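Local coordinates for protein pullulanase (Klebsiella oxytoca, PDB 2YOC) that hydrolyses alpha-1,6-glucosidic linkages in pullulan and related branched glucans and is probably exported through a type 2 secretion system, at residues Leu122-Asp136 / Ser140-Arg152. Numbering follows the deposited sequence.
Sequences LIDSDLRVAFGDFTD and SVIAGNSAVYDSR
F134 and V148 show how a chain that folds back on itself can join the outer strands of two small sheets with apolar side chains, a serine pair lying at one end of the apolar strip and two acidic side chains, D136 and D150, at the other. The CG1 methyl of V148 sits over one face of the F134 ring, 3.9 Å from its centroid, in a CH-pi contact. CG1 lies there because it is anti to the backbone N of V148 (chi1 175°), which leaves CG2 to meet CD2 of L127 at 4.0 Å. The rim of the same ring faces D150, whose CB is in the ring plane, and A130 O lies in that plane too. L127 also points its CD1 tip to tip at CG1 of V141, 4.1 Å away. Next to it, I123 crosses V141 obliquely, CD1 to CG2 at 3.9 Å, and its other branch, CG2, rests on the backbone of S146.

Beyond this apolar row the hydroxyls of S125 and S146 share a hydrogen bond, OG to OG 2.8 Å, and D124 brings OD2 to 2.6 Å from the same S146 OG. The type II turn I142-N145, in which G144 takes a positive phi of 72°, is closed by N145 N to I142 O, and G144 N makes a weak bond back to L122 O.

A second layer orders the backbone behind them. Backbone bonds in both directions pair S140 with Y149, and Y149 OH donates to OD1 of N145, the last residue of the turn. A130 O accepts from both D133 N and F134 N, fixing the bend that carries the ring.

Within the bacterial pullulanase-associated domain, the contact joins two sheets through strands outermost in this chain: 127-130 edges that of 63-68 and 110-117, 138-141 that of 41-46 and 99-103, and Y149 packs on helix 152-159.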
loop_
_atom_site.group_PDB
_atom_site.type_symbol
_atom_site.label_atom_id
_atom_site.label_comp_id
_atom_site.label_asym_id
_atom_site.label_seq_id
_atom_site.Cartn_x
_atom_site.Cartn_y
_atom_site.Cartn_z
ATOM N N LEU B 122 -42.114 -10.867 -20.882
ATOM C CA LEU B 122 -42.324 -9.968 -22.025
ATOM C C LEU B 122 -42.829 -8.609 -21.524
ATOM O O LEU B 122 -42.420 -7.572 -22.042
ATOM C CB LEU B 122 -43.293 -10.560 -23.054
ATOM C CG LEU B 122 -42.718 -11.621 -23.988
ATOM C CD1 LEU B 122 -43.821 -12.333 -24.718
ATOM C CD2 LEU B 122 -41.775 -11.017 -25.004
ATOM N N ILE B 123 -43.695 -8.621 -20.493
ATOM C CA ILE B 123 -44.186 -7.416 -19.824
ATOM C C ILE B 123 -43.477 -7.337 -18.467
ATOM O O ILE B 123 -43.580 -8.272 -17.662
ATOM C CB ILE B 123 -45.739 -7.353 -19.751
ATOM C CG1 ILE B 123 -46.305 -6.937 -21.108
ATOM C CG2 ILE B 123 -46.231 -6.385 -18.675
ATOM C CD1 ILE B 123 -47.178 -7.931 -21.698
ATOM N N ASP B 124 -42.708 -6.238 -18.266
ATOM C CA ASP B 124 -41.892 -5.910 -17.082
ATOM C C ASP B 124 -42.614 -6.147 -15.739
ATOM O O ASP B 124 -42.098 -6.877 -14.883
ATOM C CB ASP B 124 -41.313 -4.471 -17.177
ATOM C CG ASP B 124 -42.268 -3.388 -17.672
ATOM O OD1 ASP B 124 -42.391 -3.224 -18.911
ATOM O OD2 ASP B 124 -42.861 -2.679 -16.820
ATOM N N SER B 125 -43.814 -5.556 -15.589
ATOM C CA SER B 125 -44.670 -5.665 -14.412
ATOM C C SER B 125 -45.533 -6.937 -14.443
ATOM O O SER B 125 -45.902 -7.428 -15.522
ATOM C CB SER B 125 -45.563 -4.428 -14.286
ATOM O OG SER B 125 -46.471 -4.273 -15.369
ATOM N N ASP B 126 -45.853 -7.466 -13.240
ATOM C CA ASP B 126 -46.742 -8.613 -13.081
ATOM C C ASP B 126 -48.159 -8.071 -13.309
ATOM O O ASP B 126 -48.603 -7.169 -12.585
ATOM C CB ASP B 126 -46.622 -9.222 -11.670
ATOM C CG ASP B 126 -45.239 -9.660 -11.233
ATOM O OD1 ASP B 126 -44.318 -9.660 -12.077
ATOM O OD2 ASP B 126 -45.080 -10.008 -10.044
ATOM N N LEU B 127 -48.835 -8.564 -14.349
ATOM C CA LEU B 127 -50.181 -8.107 -14.669
ATOM C C LEU B 127 -51.197 -8.652 -13.676
ATOM O O LEU B 127 -51.045 -9.771 -13.171
ATOM C CB LEU B 127 -50.588 -8.513 -16.093
ATOM C CG LEU B 127 -49.684 -8.076 -17.240
ATOM C CD1 LEU B 127 -49.940 -8.927 -18.484
ATOM C CD2 LEU B 127 -49.854 -6.594 -17.549
ATOM N N ARG B 128 -52.223 -7.846 -13.389
ATOM C CA ARG B 128 -53.333 -8.212 -12.522
ATOM C C ARG B 128 -54.589 -7.773 -13.257
ATOM O O ARG B 128 -54.864 -6.573 -13.348
ATOM C CB ARG B 128 -53.195 -7.587 -11.123
ATOM C CG ARG B 128 -52.314 -8.405 -10.176
ATOM C CD ARG B 128 -52.296 -7.829 -8.767
ATOM N NE ARG B 128 -51.591 -8.691 -7.811
ATOM C CZ ARG B 128 -51.271 -8.338 -6.565
ATOM N NH1 ARG B 128 -51.585 -7.130 -6.106
ATOM N NH2 ARG B 128 -50.632 -9.187 -5.769
ATOM N N VAL B 129 -55.288 -8.744 -13.880
ATOM C CA VAL B 129 -56.489 -8.499 -14.685
ATOM C C VAL B 129 -57.753 -8.459 -13.808
ATOM O O VAL B 129 -58.310 -9.509 -13.487
ATOM C CB VAL B 129 -56.617 -9.484 -15.890
ATOM C CG1 VAL B 129 -57.848 -9.176 -16.747
ATOM C CG2 VAL B 129 -55.355 -9.486 -16.746
ATOM N N ALA B 130 -58.208 -7.245 -13.443
ATOM C CA ALA B 130 -59.404 -7.048 -12.631
ATOM C C ALA B 130 -60.642 -7.094 -13.516
ATOM O O ALA B 130 -60.861 -6.186 -14.316
ATOM C CB ALA B 130 -59.324 -5.720 -11.892
ATOM N N PHE B 131 -61.450 -8.166 -13.377
ATOM C CA PHE B 131 -62.684 -8.401 -14.150
ATOM C C PHE B 131 -63.802 -7.370 -13.892
ATOM O O PHE B 131 -64.793 -7.335 -14.629
ATOM C CB PHE B 131 -63.187 -9.844 -13.973
ATOM C CG PHE B 131 -62.164 -10.933 -14.212
ATOM C CD1 PHE B 131 -61.575 -11.099 -15.463
ATOM C CD2 PHE B 131 -61.811 -11.812 -13.195
ATOM C CE1 PHE B 131 -60.655 -12.123 -15.694
ATOM C CE2 PHE B 131 -60.874 -12.824 -13.420
ATOM C CZ PHE B 131 -60.313 -12.980 -14.673
ATOM N N GLY B 132 -63.611 -6.548 -12.857
ATOM C CA GLY B 132 -64.486 -5.446 -12.478
ATOM C C GLY B 132 -64.044 -4.145 -13.127
ATOM O O GLY B 132 -64.645 -3.097 -12.883
ATOM N N ASP B 133 -62.966 -4.211 -13.946
ATOM C CA ASP B 133 -62.397 -3.102 -14.717
ATOM C C ASP B 133 -62.603 -3.361 -16.227
ATOM O O ASP B 133 -62.714 -2.407 -17.001
ATOM C CB ASP B 133 -60.892 -2.906 -14.398
ATOM C CG ASP B 133 -60.523 -2.324 -13.033
ATOM O OD1 ASP B 133 -61.447 -1.942 -12.270
ATOM O OD2 ASP B 133 -59.310 -2.231 -12.736
ATOM N N PHE B 134 -62.649 -4.661 -16.630
ATOM C CA PHE B 134 -62.846 -5.144 -18.005
ATOM C C PHE B 134 -63.992 -6.155 -17.984
ATOM O O PHE B 134 -63.762 -7.360 -17.819
ATOM C CB PHE B 134 -61.546 -5.768 -18.571
ATOM C CG PHE B 134 -60.368 -4.827 -18.609
ATOM C CD1 PHE B 134 -59.564 -4.651 -17.489
ATOM C CD2 PHE B 134 -60.069 -4.105 -19.758
ATOM C CE1 PHE B 134 -58.502 -3.746 -17.508
ATOM C CE2 PHE B 134 -58.990 -3.218 -19.785
ATOM C CZ PHE B 134 -58.225 -3.033 -18.655
ATOM N N THR B 135 -65.233 -5.637 -18.096
ATOM C CA THR B 135 -66.473 -6.413 -18.049
ATOM C C THR B 135 -66.554 -7.591 -19.004
ATOM O O THR B 135 -67.098 -8.632 -18.627
ATOM C CB THR B 135 -67.717 -5.509 -18.040
ATOM O OG1 THR B 135 -67.736 -4.639 -19.173
ATOM C CG2 THR B 135 -67.809 -4.692 -16.776
ATOM N N ASP B 136 -65.972 -7.443 -20.214
ATOM C CA ASP B 136 -65.956 -8.430 -21.304
ATOM C C ASP B 136 -65.022 -9.644 -21.115
ATOM O O ASP B 136 -65.220 -10.680 -21.768
ATOM C CB ASP B 136 -65.687 -7.736 -22.659
ATOM C CG ASP B 136 -64.640 -6.639 -22.659
ATOM O OD1 ASP B 136 -63.506 -6.894 -22.202
ATOM O OD2 ASP B 136 -64.944 -5.534 -23.137
ATOM N N SER B 140 -56.314 -7.184 -23.990
ATOM C CA SER B 140 -55.160 -7.177 -24.894
ATOM C C SER B 140 -53.934 -6.507 -24.260
ATOM O O SER B 140 -54.078 -5.511 -23.543
ATOM C CB SER B 140 -55.518 -6.484 -26.203
ATOM O OG SER B 140 -56.747 -6.961 -26.728
ATOM N N VAL B 141 -52.728 -7.058 -24.519
ATOM C CA VAL B 141 -51.458 -6.526 -23.996
ATOM C C VAL B 141 -50.360 -6.489 -25.086
ATOM O O VAL B 141 -50.392 -7.298 -26.022
ATOM C CB VAL B 141 -50.968 -7.200 -22.671
ATOM C CG1 VAL B 141 -51.887 -6.881 -21.501
ATOM C CG2 VAL B 141 -50.793 -8.710 -22.819
ATOM N N ILE B 142 -49.410 -5.533 -24.972
ATOM C CA ILE B 142 -48.269 -5.379 -25.894
ATOM C C ILE B 142 -46.990 -5.615 -25.081
ATOM O O ILE B 142 -46.957 -5.245 -23.909
ATOM C CB ILE B 142 -48.221 -3.987 -26.592
ATOM C CG1 ILE B 142 -49.613 -3.454 -26.978
ATOM C CG2 ILE B 142 -47.281 -4.010 -27.804
ATOM C CD1 ILE B 142 -49.697 -1.920 -26.940
ATOM N N ALA B 143 -45.947 -6.212 -25.690
ATOM C CA ALA B 143 -44.681 -6.489 -24.999
ATOM C C ALA B 143 -43.977 -5.236 -24.458
ATOM O O ALA B 143 -43.800 -4.260 -25.191
ATOM C CB ALA B 143 -43.746 -7.284 -25.894
ATOM N N GLY B 144 -43.639 -5.282 -23.161
ATOM C CA GLY B 144 -42.981 -4.213 -22.406
ATOM C C GLY B 144 -43.847 -2.998 -22.107
ATOM O O GLY B 144 -43.333 -1.971 -21.655
ATOM N N ASN B 145 -45.173 -3.122 -22.334
ATOM C CA ASN B 145 -46.170 -2.059 -22.199
ATOM C C ASN B 145 -46.762 -1.888 -20.806
ATOM O O ASN B 145 -47.192 -0.775 -20.494
ATOM C CB ASN B 145 -47.281 -2.236 -23.240
ATOM C CG ASN B 145 -48.083 -0.998 -23.553
ATOM O OD1 ASN B 145 -49.160 -0.785 -23.005
ATOM N ND2 ASN B 145 -47.606 -0.185 -24.487
ATOM N N SER B 146 -46.815 -2.974 -19.976
ATOM C CA SER B 146 -47.380 -2.993 -18.602
ATOM C C SER B 146 -48.889 -2.733 -18.534
ATOM O O SER B 146 -49.530 -3.128 -17.555
ATOM C CB SER B 146 -46.644 -2.032 -17.668
ATOM O OG SER B 146 -45.364 -2.511 -17.294
ATOM N N ALA B 147 -49.442 -2.050 -19.556
ATOM C CA ALA B 147 -50.847 -1.669 -19.641
ATOM C C ALA B 147 -51.715 -2.758 -20.238
ATOM O O ALA B 147 -51.262 -3.557 -21.062
ATOM C CB ALA B 147 -50.998 -0.381 -20.433
ATOM N N VAL B 148 -52.975 -2.764 -19.813
ATOM C CA VAL B 148 -53.999 -3.703 -20.235
ATOM C C VAL B 148 -55.044 -2.902 -21.039
ATOM O O VAL B 148 -55.486 -1.837 -20.588
ATOM C CB VAL B 148 -54.612 -4.407 -18.991
ATOM C CG1 VAL B 148 -55.763 -5.311 -19.378
ATOM C CG2 VAL B 148 -53.561 -5.198 -18.220
ATOM N N TYR B 149 -55.423 -3.407 -22.228
ATOM C CA TYR B 149 -56.403 -2.764 -23.115
ATOM C C TYR B 149 -57.659 -3.613 -23.217
ATOM O O TYR B 149 -57.573 -4.837 -23.129
ATOM C CB TYR B 149 -55.800 -2.519 -24.517
ATOM C CG TYR B 149 -54.531 -1.693 -24.492
ATOM C CD1 TYR B 149 -53.295 -2.282 -24.235
ATOM C CD2 TYR B 149 -54.564 -0.324 -24.718
ATOM C CE1 TYR B 149 -52.127 -1.524 -24.190
ATOM C CE2 TYR B 149 -53.403 0.443 -24.685
ATOM C CZ TYR B 149 -52.186 -0.161 -24.414
ATOM O OH TYR B 149 -51.042 0.592 -24.343
ATOM N N ASP B 150 -58.828 -2.975 -23.391
ATOM C CA ASP B 150 -60.088 -3.709 -23.528
ATOM C C ASP B 150 -60.206 -4.314 -24.927
ATOM O O ASP B 150 -60.910 -5.314 -25.124
ATOM C CB ASP B 150 -61.305 -2.819 -23.199
ATOM C CG ASP B 150 -61.401 -1.528 -23.994
ATOM O OD1 ASP B 150 -60.442 -0.714 -23.930
ATOM O OD2 ASP B 150 -62.457 -1.305 -24.647
ATOM N N SER B 151 -59.509 -3.708 -25.891
ATOM C CA SER B 151 -59.539 -4.167 -27.262
ATOM C C SER B 151 -58.163 -4.298 -27.885
ATOM O O SER B 151 -57.200 -3.675 -27.435
ATOM C CB SER B 151 -60.450 -3.285 -28.115
ATOM O OG SER B 151 -59.779 -2.175 -28.689
ATOM N N ARG B 152 -58.091 -5.112 -28.937
ATOM C CA ARG B 152 -56.910 -5.325 -29.745
ATOM C C ARG B 152 -56.654 -4.017 -30.507
ATOM O O ARG B 152 -55.499 -3.653 -30.735
ATOM C CB ARG B 152 -57.174 -6.472 -30.717
ATOM C CG ARG B 152 -55.998 -7.402 -30.875
ATOM C CD ARG B 152 -56.486 -8.812 -30.736
ATOM N NE ARG B 152 -55.951 -9.722 -31.747
ATOM C CZ ARG B 152 -56.567 -10.020 -32.887
ATOM N NH1 ARG B 152 -57.725 -9.448 -33.195
ATOM N NH2 ARG B 152 -56.023 -10.876 -33.732
#